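SPbeta prophage-derived uncharacterized protein YorR (Bacillus subtilis, PDB 3KB2) is of unknown physiological role but binds a 3'-phosphorylated GDP and probably acts as a P-loop nucleotide kinase, perhaps on dTMP. Local coordinates at residues Leu3-Gly8 with Asp90-Lys95; Glu47-Leu52 with Arg86-Lys91; Arg62-Asn67 with Ser78-Arg83. All blocks are in the same frame, centred on the assembly; numbering follows the deposited sequence.

Interaction 1: residues Leu3-Gly8 with Asp90-Lys95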
loop_
_atom_site.group_PDB
_atom_site.type_symbol
_atom_site.label_atom_id
_atom_site.label_comp_id
_atom_site.label_asym_id
_atom_site.label_seq_id
_atom_site.Cartn_x
_atom_site.Cartn_y
_atom_site.Cartn_z
ATOM N N LEU A 3 11.873 -23.637 -13.912
ATOM C CA LEU A 3 11.647 -22.274 -13.447
ATOM C C LEU A 3 10.373 -22.221 -12.621
ATOM O O LEU A 3 9.272 -22.353 -13.155
ATOM C CB LEU A 3 11.539 -21.329 -14.645
ATOM C CG LEU A 3 11.232 -19.859 -14.372
ATOM C CD1 LEU A 3 12.344 -19.241 -13.545
ATOM C CD2 LEU A 3 11.089 -19.124 -15.704
ATOM N N ILE A 4 10.526 -22.024 -11.315
ATOM C CA ILE A 4 9.378 -21.982 -10.412
ATOM C C ILE A 4 8.909 -20.562 -10.163
ATOM O O ILE A 4 9.656 -19.729 -9.667
ATOM C CB ILE A 4 9.723 -22.640 -9.064
ATOM C CG1 ILE A 4 10.289 -24.051 -9.309
ATOM C CG2 ILE A 4 8.487 -22.705 -8.186
ATOM C CD1 ILE A 4 10.808 -24.726 -8.070
ATOM N N ILE A 5 7.660 -20.295 -10.505
ATOM C CA ILE A 5 7.085 -18.969 -10.336
ATOM C C ILE A 5 6.016 -18.975 -9.240
ATOM O O ILE A 5 5.042 -19.738 -9.304
ATOM C CB ILE A 5 6.476 -18.490 -11.676
ATOM C CG1 ILE A 5 7.585 -18.412 -12.738
ATOM C CG2 ILE A 5 5.840 -17.133 -11.519
ATOM C CD1 ILE A 5 7.073 -18.489 -14.146
ATOM N N LEU A 6 6.201 -18.123 -8.238
ATOM C CA LEU A 6 5.268 -18.026 -7.114
ATOM C C LEU A 6 4.430 -16.761 -7.204
ATOM O O LEU A 6 4.950 -15.654 -7.147
ATOM C CB LEU A 6 6.051 -18.047 -5.800
ATOM C CG LEU A 6 6.936 -19.290 -5.688
ATOM C CD1 LEU A 6 7.760 -19.235 -4.417
ATOM C CD2 LEU A 6 6.048 -20.544 -5.699
ATOM N N GLU A 7 3.124 -16.936 -7.337
ATOM C CA GLU A 7 2.223 -15.805 -7.455
ATOM C C GLU A 7 1.106 -15.897 -6.437
ATOM O O GLU A 7 0.829 -16.964 -5.891
ATOM C CB GLU A 7 1.634 -15.742 -8.871
ATOM C CG GLU A 7 2.656 -15.449 -9.960
ATOM C CD GLU A 7 3.031 -13.984 -10.019
ATOM O OE1 GLU A 7 3.216 -13.377 -8.941
ATOM O OE2 GLU A 7 3.155 -13.433 -11.138
ATOM N N GLY A 8 0.461 -14.766 -6.194
ATOM C CA GLY A 8 -0.626 -14.739 -5.241
ATOM C C GLY A 8 -0.547 -13.512 -4.360
ATOM O O GLY A 8 0.496 -12.847 -4.294
ATOM N N ASP A 90 5.233 -18.126 -23.795
ATOM C CA ASP A 90 5.728 -19.058 -24.795
ATOM C C ASP A 90 7.213 -19.330 -24.557
ATOM O O ASP A 90 7.702 -20.445 -24.735
ATOM C CB ASP A 90 5.521 -18.481 -26.198
ATOM C CG ASP A 90 6.141 -19.347 -27.279
ATOM O OD1 ASP A 90 5.621 -20.456 -27.536
ATOM O OD2 ASP A 90 7.155 -18.921 -27.866
ATOM N N LYS A 91 7.925 -18.303 -24.131
ATOM C CA LYS A 91 9.347 -18.434 -23.890
ATOM C C LYS A 91 9.752 -19.364 -22.721
ATOM O O LYS A 91 10.857 -19.917 -22.723
ATOM C CB LYS A 91 9.937 -17.038 -23.694
ATOM C CG LYS A 91 11.428 -17.011 -23.476
ATOM C CD LYS A 91 11.960 -15.598 -23.523
ATOM C CE LYS A 91 13.444 -15.607 -23.245
ATOM N NZ LYS A 91 14.114 -14.327 -23.560
ATOM N N ILE A 92 8.870 -19.558 -21.743
ATOM C CA ILE A 92 9.194 -20.397 -20.588
ATOM C C ILE A 92 8.200 -21.524 -20.336
ATOM O O ILE A 92 8.245 -22.168 -19.291
ATOM C CB ILE A 92 9.252 -19.548 -19.307
ATOM C CG1 ILE A 92 7.832 -19.142 -18.898
ATOM C CG2 ILE A 92 10.114 -18.303 -19.548
ATOM C CD1 ILE A 92 7.746 -18.292 -17.649
ATOM N N LYS A 93 7.299 -21.750 -21.284
ATOM C CA LYS A 93 6.283 -22.787 -21.144
ATOM C C LYS A 93 6.863 -24.187 -20.955
ATOM O O LYS A 93 6.251 -25.028 -20.301
ATOM C CB LYS A 93 5.358 -22.772 -22.372
ATOM C CG LYS A 93 6.026 -23.189 -23.686
ATOM C CD LYS A 93 5.226 -22.736 -24.915
ATOM C CE LYS A 93 5.820 -23.292 -26.205
ATOM N NZ LYS A 93 7.298 -23.108 -26.266
ATOM N N ALA A 94 8.045 -24.434 -21.513
ATOM C CA ALA A 94 8.667 -25.749 -21.415
ATOM C C ALA A 94 9.567 -25.946 -20.206
ATOM O O ALA A 94 10.276 -26.945 -20.107
ATOM C CB ALA A 94 9.462 -26.031 -22.677
ATOM N N LYS A 95 9.542 -25.011 -19.276
ATOM C CA LYS A 95 10.409 -25.138 -18.129
ATOM C C LYS A 95 9.779 -24.493 -16.925
ATOM O O LYS A 95 10.301 -24.580 -15.817
ATOM C CB LYS A 95 11.722 -24.431 -18.421
ATOM C CG LYS A 95 11.521 -22.970 -18.791
ATOM C CD LYS A 95 12.825 -22.198 -18.734
ATOM C CE LYS A 95 12.691 -20.825 -19.376
ATOM N NZ LYS A 95 13.953 -20.032 -19.228
#

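Interaction 2: residues Glu47-Leu52 with Arg86-Lys91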
loop_
_atom_site.group_PDB
_atom_site.type_symbol
_atom_site.label_atom_id
_atom_site.label_comp_id
_atom_site.label_asym_id
_atom_site.label_seq_id
_atom_site.Cartn_x
_atom_site.Cartn_y
_atom_site.Cartn_z
ATOM N N GLU A 47 11.829 -5.494 -20.553
ATOM C CA GLU A 47 13.229 -5.894 -20.630
ATOM C C GLU A 47 13.615 -6.776 -19.422
ATOM O O GLU A 47 14.222 -7.844 -19.574
ATOM C CB GLU A 47 14.104 -4.639 -20.690
ATOM C CG GLU A 47 15.597 -4.901 -20.698
ATOM C CD GLU A 47 16.415 -3.614 -20.627
ATOM O OE1 GLU A 47 16.297 -2.882 -19.612
ATOM O OE2 GLU A 47 17.171 -3.335 -21.588
ATOM N N HIS A 48 13.240 -6.334 -18.229
ATOM C CA HIS A 48 13.542 -7.081 -17.018
ATOM C C HIS A 48 12.861 -8.451 -16.978
ATOM O O HIS A 48 13.481 -9.451 -16.601
ATOM C CB HIS A 48 13.125 -6.280 -15.791
ATOM C CG HIS A 48 13.588 -6.885 -14.507
ATOM N ND1 HIS A 48 14.919 -6.952 -14.158
ATOM C CD2 HIS A 48 12.908 -7.521 -13.522
ATOM C CE1 HIS A 48 15.042 -7.607 -13.016
ATOM N NE2 HIS A 48 13.836 -7.962 -12.610
ATOM N N PHE A 49 11.585 -8.496 -17.360
ATOM C CA PHE A 49 10.845 -9.748 -17.352
ATOM C C PHE A 49 11.410 -10.711 -18.369
ATOM O O PHE A 49 11.451 -11.917 -18.141
ATOM C CB PHE A 49 9.360 -9.509 -17.643
ATOM C CG PHE A 49 8.586 -9.010 -16.460
ATOM C CD1 PHE A 49 8.829 -9.526 -15.191
ATOM C CD2 PHE A 49 7.605 -8.039 -16.611
ATOM C CE1 PHE A 49 8.109 -9.087 -14.090
ATOM C CE2 PHE A 49 6.874 -7.587 -15.514
ATOM C CZ PHE A 49 7.126 -8.112 -14.250
ATOM N N ASN A 50 11.860 -10.173 -19.492
ATOM C CA ASN A 50 12.419 -11.009 -20.540
ATOM C C ASN A 50 13.721 -11.651 -20.087
ATOM O O ASN A 50 14.006 -12.786 -20.443
ATOM C CB ASN A 50 12.666 -10.187 -21.800
ATOM C CG ASN A 50 12.512 -11.008 -23.050
ATOM O OD1 ASN A 50 12.989 -10.637 -24.112
ATOM N ND2 ASN A 50 11.823 -12.134 -22.932
ATOM N N LYS A 51 14.518 -10.915 -19.317
ATOM C CA LYS A 51 15.780 -11.447 -18.812
ATOM C C LYS A 51 15.494 -12.562 -17.823
ATOM O O LYS A 51 16.172 -13.590 -17.821
ATOM C CB LYS A 51 16.599 -10.368 -18.107
ATOM C CG LYS A 51 17.276 -9.390 -19.035
ATOM C CD LYS A 51 17.825 -8.222 -18.253
ATOM C CE LYS A 51 18.123 -7.060 -19.184
ATOM N NZ LYS A 51 18.490 -5.809 -18.452
ATOM N N LEU A 52 14.500 -12.364 -16.967
ATOM C CA LEU A 52 14.175 -13.405 -16.015
ATOM C C LEU A 52 13.730 -14.623 -16.796
ATOM O O LEU A 52 14.052 -15.737 -16.431
ATOM C CB LEU A 52 13.067 -12.951 -15.072
ATOM C CG LEU A 52 13.476 -11.781 -14.194
ATOM C CD1 LEU A 52 12.303 -11.370 -13.308
ATOM C CD2 LEU A 52 14.695 -12.179 -13.355
ATOM N N ARG A 86 2.129 -12.769 -23.595
ATOM C CA ARG A 86 2.050 -13.974 -24.395
ATOM C C ARG A 86 3.455 -14.398 -24.838
ATOM O O ARG A 86 3.765 -15.580 -24.902
ATOM C CB ARG A 86 1.145 -13.695 -25.592
ATOM C CG ARG A 86 0.920 -14.840 -26.536
ATOM C CD ARG A 86 -0.174 -14.478 -27.531
ATOM N NE ARG A 86 0.124 -13.251 -28.270
ATOM C CZ ARG A 86 -0.651 -12.168 -28.273
ATOM N NH1 ARG A 86 -1.778 -12.148 -27.571
ATOM N NH2 ARG A 86 -0.306 -11.106 -28.988
ATOM N N PHE A 87 4.308 -13.428 -25.128
ATOM C CA PHE A 87 5.672 -13.722 -25.552
ATOM C C PHE A 87 6.455 -14.390 -24.424
ATOM O O PHE A 87 7.139 -15.382 -24.638
ATOM C CB PHE A 87 6.355 -12.424 -25.999
ATOM C CG PHE A 87 7.794 -12.584 -26.383
ATOM C CD1 PHE A 87 8.799 -12.426 -25.440
ATOM C CD2 PHE A 87 8.146 -12.881 -27.692
ATOM C CE1 PHE A 87 10.139 -12.562 -25.793
ATOM C CE2 PHE A 87 9.485 -13.019 -28.058
ATOM C CZ PHE A 87 10.484 -12.858 -27.104
ATOM N N ILE A 88 6.343 -13.849 -23.217
ATOM C CA ILE A 88 7.055 -14.407 -22.063
ATOM C C ILE A 88 6.595 -15.818 -21.716
ATOM O O ILE A 88 7.406 -16.667 -21.357
ATOM C CB ILE A 88 6.892 -13.510 -20.829
ATOM C CG1 ILE A 88 7.599 -12.177 -21.083
ATOM C CG2 ILE A 88 7.476 -14.181 -19.607
ATOM C CD1 ILE A 88 7.283 -11.136 -20.040
ATOM N N GLU A 89 5.296 -16.064 -21.830
ATOM C CA GLU A 89 4.744 -17.382 -21.537
ATOM C C GLU A 89 5.287 -18.429 -22.505
ATOM O O GLU A 89 5.746 -19.494 -22.097
ATOM C CB GLU A 89 3.220 -17.339 -21.621
ATOM C CG GLU A 89 2.593 -16.362 -20.637
ATOM C CD GLU A 89 1.089 -16.357 -20.717
ATOM O OE1 GLU A 89 0.564 -16.159 -21.833
ATOM O OE2 GLU A 89 0.432 -16.540 -19.668
ATOM N N ASP A 90 5.233 -18.126 -23.795
ATOM C CA ASP A 90 5.728 -19.058 -24.795
ATOM C C ASP A 90 7.213 -19.330 -24.557
ATOM O O ASP A 90 7.702 -20.445 -24.735
ATOM C CB ASP A 90 5.521 -18.481 -26.198
ATOM C CG ASP A 90 6.141 -19.347 -27.279
ATOM O OD1 ASP A 90 5.621 -20.456 -27.536
ATOM O OD2 ASP A 90 7.155 -18.921 -27.866
ATOM N N LYS A 91 7.925 -18.303 -24.131
ATOM C CA LYS A 91 9.347 -18.434 -23.890
ATOM C C LYS A 91 9.752 -19.364 -22.721
ATOM O O LYS A 91 10.857 -19.917 -22.723
ATOM C CB LYS A 91 9.937 -17.038 -23.694
ATOM C CG LYS A 91 11.428 -17.011 -23.476
ATOM C CD LYS A 91 11.960 -15.598 -23.523
ATOM C CE LYS A 91 13.444 -15.607 -23.245
ATOM N NZ LYS A 91 14.114 -14.327 -23.560
#

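Interaction 3: residues Arg62-Asn67 with Ser78-Arg83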
loop_
_atom_site.group_PDB
_atom_site.type_symbol
_atom_site.label_atom_id
_atom_site.label_comp_id
_atom_site.label_asym_id
_atom_site.label_seq_id
_atom_site.Cartn_x
_atom_site.Cartn_y
_atom_site.Cartn_z
ATOM N N ARG A 62 6.940 -13.755 -7.130
ATOM C CA ARG A 62 6.107 -12.737 -7.780
ATOM C C ARG A 62 6.683 -12.424 -9.159
ATOM O O ARG A 62 7.871 -12.127 -9.292
ATOM C CB ARG A 62 6.028 -11.473 -6.930
ATOM C CG ARG A 62 5.384 -11.722 -5.584
ATOM C CD ARG A 62 4.520 -10.555 -5.179
ATOM N NE ARG A 62 5.314 -9.346 -5.031
ATOM C CZ ARG A 62 4.829 -8.191 -4.597
ATOM N NH1 ARG A 62 3.544 -8.088 -4.267
ATOM N NH2 ARG A 62 5.630 -7.137 -4.493
ATOM N N PHE A 63 5.834 -12.480 -10.183
ATOM C CA PHE A 63 6.297 -12.266 -11.544
ATOM C C PHE A 63 5.305 -11.486 -12.433
ATOM O O PHE A 63 4.692 -10.523 -11.975
ATOM C CB PHE A 63 6.641 -13.655 -12.126
ATOM C CG PHE A 63 7.532 -13.623 -13.341
ATOM C CD1 PHE A 63 8.429 -12.578 -13.551
ATOM C CD2 PHE A 63 7.480 -14.655 -14.273
ATOM C CE1 PHE A 63 9.260 -12.568 -14.675
ATOM C CE2 PHE A 63 8.306 -14.649 -15.394
ATOM C CZ PHE A 63 9.193 -13.604 -15.594
ATOM N N VAL A 64 5.167 -11.898 -13.696
ATOM C CA VAL A 64 4.289 -11.229 -14.661
ATOM C C VAL A 64 2.820 -11.146 -14.257
ATOM O O VAL A 64 2.141 -10.187 -14.606
ATOM C CB VAL A 64 4.360 -11.891 -16.081
ATOM C CG1 VAL A 64 5.760 -11.731 -16.677
ATOM C CG2 VAL A 64 3.985 -13.380 -15.996
ATOM N N TYR A 65 2.315 -12.133 -13.534
ATOM C CA TYR A 65 0.913 -12.085 -13.154
ATOM C C TYR A 65 0.642 -11.043 -12.084
ATOM O O TYR A 65 -0.342 -10.313 -12.181
ATOM C CB TYR A 65 0.439 -13.479 -12.753
ATOM C CG TYR A 65 0.606 -14.440 -13.910
ATOM C CD1 TYR A 65 -0.086 -14.240 -15.117
ATOM C CD2 TYR A 65 1.522 -15.487 -13.842
ATOM C CE1 TYR A 65 0.145 -15.053 -16.219
ATOM C CE2 TYR A 65 1.759 -16.303 -14.932
ATOM C CZ TYR A 65 1.076 -16.086 -16.117
ATOM O OH TYR A 65 1.345 -16.911 -17.191
ATOM N N SER A 66 1.510 -10.942 -11.079
ATOM C CA SER A 66 1.314 -9.920 -10.061
ATOM C C SER A 66 1.381 -8.551 -10.741
ATOM O O SER A 66 0.728 -7.611 -10.303
ATOM C CB SER A 66 2.400 -9.995 -8.990
ATOM O OG SER A 66 2.389 -11.241 -8.339
ATOM N N ASN A 67 2.179 -8.428 -11.804
ATOM C CA ASN A 67 2.273 -7.153 -12.499
ATOM C C ASN A 67 0.908 -6.750 -13.036
ATOM O O ASN A 67 0.493 -5.608 -12.881
ATOM C CB ASN A 67 3.266 -7.209 -13.651
ATOM C CG ASN A 67 3.258 -5.941 -14.471
ATOM O OD1 ASN A 67 3.708 -4.892 -14.023
ATOM N ND2 ASN A 67 2.736 -6.031 -15.676
ATOM N N SER A 78 3.608 0.749 -14.798
ATOM C CA SER A 78 3.581 0.025 -16.066
ATOM C C SER A 78 3.059 -1.404 -16.011
ATOM O O SER A 78 3.263 -2.131 -15.039
ATOM C CB SER A 78 4.976 -0.001 -16.688
ATOM O OG SER A 78 5.420 1.313 -16.955
ATOM N N ILE A 79 2.398 -1.800 -17.090
ATOM C CA ILE A 79 1.849 -3.136 -17.200
ATOM C C ILE A 79 2.265 -3.770 -18.513
ATOM O O ILE A 79 2.461 -3.083 -19.512
ATOM C CB ILE A 79 0.304 -3.121 -17.121
ATOM C CG1 ILE A 79 -0.230 -4.548 -17.172
ATOM C CG2 ILE A 79 -0.288 -2.350 -18.294
ATOM C CD1 ILE A 79 -1.672 -4.637 -16.719
ATOM N N LEU A 80 2.422 -5.085 -18.515
ATOM C CA LEU A 80 2.773 -5.764 -19.750
ATOM C C LEU A 80 1.581 -5.705 -20.692
ATOM O O LEU A 80 0.443 -5.610 -20.243
ATOM C CB LEU A 80 3.093 -7.223 -19.474
ATOM C CG LEU A 80 4.391 -7.427 -18.722
ATOM C CD1 LEU A 80 4.443 -8.829 -18.208
ATOM C CD2 LEU A 80 5.555 -7.110 -19.634
ATOM N N THR A 81 1.841 -5.751 -21.995
ATOM C CA THR A 81 0.760 -5.756 -22.968
ATOM C C THR A 81 0.415 -7.226 -23.191
ATOM O O THR A 81 1.172 -8.116 -22.793
ATOM C CB THR A 81 1.170 -5.147 -24.340
ATOM O OG1 THR A 81 2.250 -5.900 -24.900
ATOM C CG2 THR A 81 1.585 -3.700 -24.190
ATOM N N GLU A 82 -0.728 -7.478 -23.817
ATOM C CA GLU A 82 -1.148 -8.840 -24.105
ATOM C C GLU A 82 -0.064 -9.562 -24.884
ATOM O O GLU A 82 0.282 -10.700 -24.582
ATOM C CB GLU A 82 -2.432 -8.841 -24.939
ATOM C CG GLU A 82 -3.662 -8.317 -24.219
ATOM C CD GLU A 82 -4.914 -8.387 -25.080
ATOM O OE1 GLU A 82 -4.987 -7.650 -26.098
ATOM O OE2 GLU A 82 -5.826 -9.183 -24.741
ATOM N N ARG A 83 0.471 -8.885 -25.888
ATOM C CA ARG A 83 1.495 -9.474 -26.722
ATOM C C ARG A 83 2.753 -9.826 -25.935
ATOM O O ARG A 83 3.280 -10.922 -26.074
ATOM C CB ARG A 83 1.827 -8.529 -27.882
ATOM C CG ARG A 83 2.777 -9.108 -28.913
ATOM C CD ARG A 83 3.210 -8.050 -29.919
ATOM N NE ARG A 83 4.225 -8.550 -30.849
ATOM C CZ ARG A 83 4.917 -7.782 -31.689
ATOM N NH1 ARG A 83 5.823 -8.326 -32.490
ATOM N NH2 ARG A 83 4.710 -6.467 -31.721
#

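Interaction 1: residues Leu3-Gly8 with Asp90-Lys95
L3 and K95 meet through their backbones: L3 N donates to K95 O over 2.6 Å, and with an N-H...O angle of 178° the bond is essentially straight. Beside this bond lies an aliphatic cluster. L3 CD2 rests 4.0 Å from both I92 CD1 and I92 CG2, the two side chains crossing obliquely, while I5 and I92 reach for one another tip to tip, CD1 to CD1 at 3.6 Å. I92 CG1 stands between its own backbone N and carbonyl carbon (chi1 73°), and with chi2 extended the terminal CD1 lands within range of both L3 and I5.

In the next shell, L3 also packs on V58 and I60 of strand 58-61, and I5 on F63. Backbone bonds from L3 and I5 to K97, and from I5 to V99, continue the parallel pairing with strand 96-102. The ammonium of K95 is gripped by the carbonyls of E55 and A53.

Strand 3-7 is the middle strand of the parallel sheet and runs into the P-loop, whose nucleotide-binding residues include K14 and S15; the I5 side chain is about 13 Å from the bound nucleotide. The contacts themselves are of a structural kind: one straight backbone bond starts the strand pairing, and aliphatic branches seat helix 82-92 against the sheet, which implies a joint made of a single directional bond and non-directional packing.

Interaction 2: residues Glu47-Leu52 with Arg86-Lys91
F87 presents the edge of its ring to N50: the amide of N50 lies near the ring plane by CE1, with amide and ring planes 61° apart and F87 CE1 3.9 Å from N50 CG. The F87 side chain leaves its helix with CG anti to the backbone N (chi1 177°), which places the CE1 edge of the exposed ring beside the N50 amide. Which end of the amide carries the nitrogen is doubtful, so the evidence supports an edge contact but no particular polar bond.

One residue on, I88 supplies the buried part. Its CD1 reaches F49 CB at 3.6 Å and also comes obliquely to the F49 ring; the nearest CA pair, N50 and I88, is 6.5 Å apart. V64 of helix 64-70 touches both F49 and I88, and the F49 ring meets that of F63 with the planes nearly perpendicular.

K91 closes the contact. Its extended chain crosses the N50 side chain at about a right angle and brings NZ to N50 O at 3.5 Å, a weak hydrogen bond. The stronger partner of this ammonium is D54, with which it forms a salt bridge just beyond the end of helix 42-52.

The short axes run parallel, 10° apart and 10.2 Å distant. The inner side is apolar packing; on the outer side the amide is touched by an aromatic edge and, from a clearly different direction, by a lysine. The polar fastening at K91 probably owes more to the D54 salt bridge than to the weak bond to N50 O.

Interaction 3: residues Arg62-Asn67 with Ser78-Arg83
V64, L80 and N67 form the close-packed part of this contact in the P-loop kinase fold, where helix 64-70 follows strand 58-61 and meets the segment leading into helix 82-92. V64 is wedged between aromatics: CG1 stands over the centre of the F63 ring, 3.9 Å above its plane, and CG2 over that of Y65. F49 and I88 also touch L80, so the buried leucine is shared by three helices. N67 is buried as well and has more of its surface covered here than any other residue. With CG anti to the backbone N (chi1 174°), its amide lies along the chain from S78 to L80, CG being 3.9 Å from S78 O. The amide may be turned over, so its individual bonds are left open.

The outer side is looser. Within the two segments partly exposed I79 meets one end of that amide, and the S78 side chain comes no nearer than 5.7 Å to residues 62-67. The tight side, by contrast, closes on L80 CD1, which sits 3.5 Å from V64 CG1 and 3.7 Å from V64 CB, the two side chains crossing at a slant.

How the interactions relate
All three contacts use helix 82-92 or the residues entering and leaving it. Interactions 1 and 3 are buried, whereas interaction 2 is partly open, apolar inside, with an amide, a ring edge and a lysine outside. Their chemistry follows their place: at the sheet, interaction 1 relies on a strand-pairing backbone bond; between helices, interaction 2 relies on side chains; interaction 3 joins a helix start to a loop. Interaction 3 is nested in the chain closed by each of the others and touches both: L6 O probably pairs with R62 N on one side, and E89 OE2 with Y65 OH on the other, so interaction 3 links the other two.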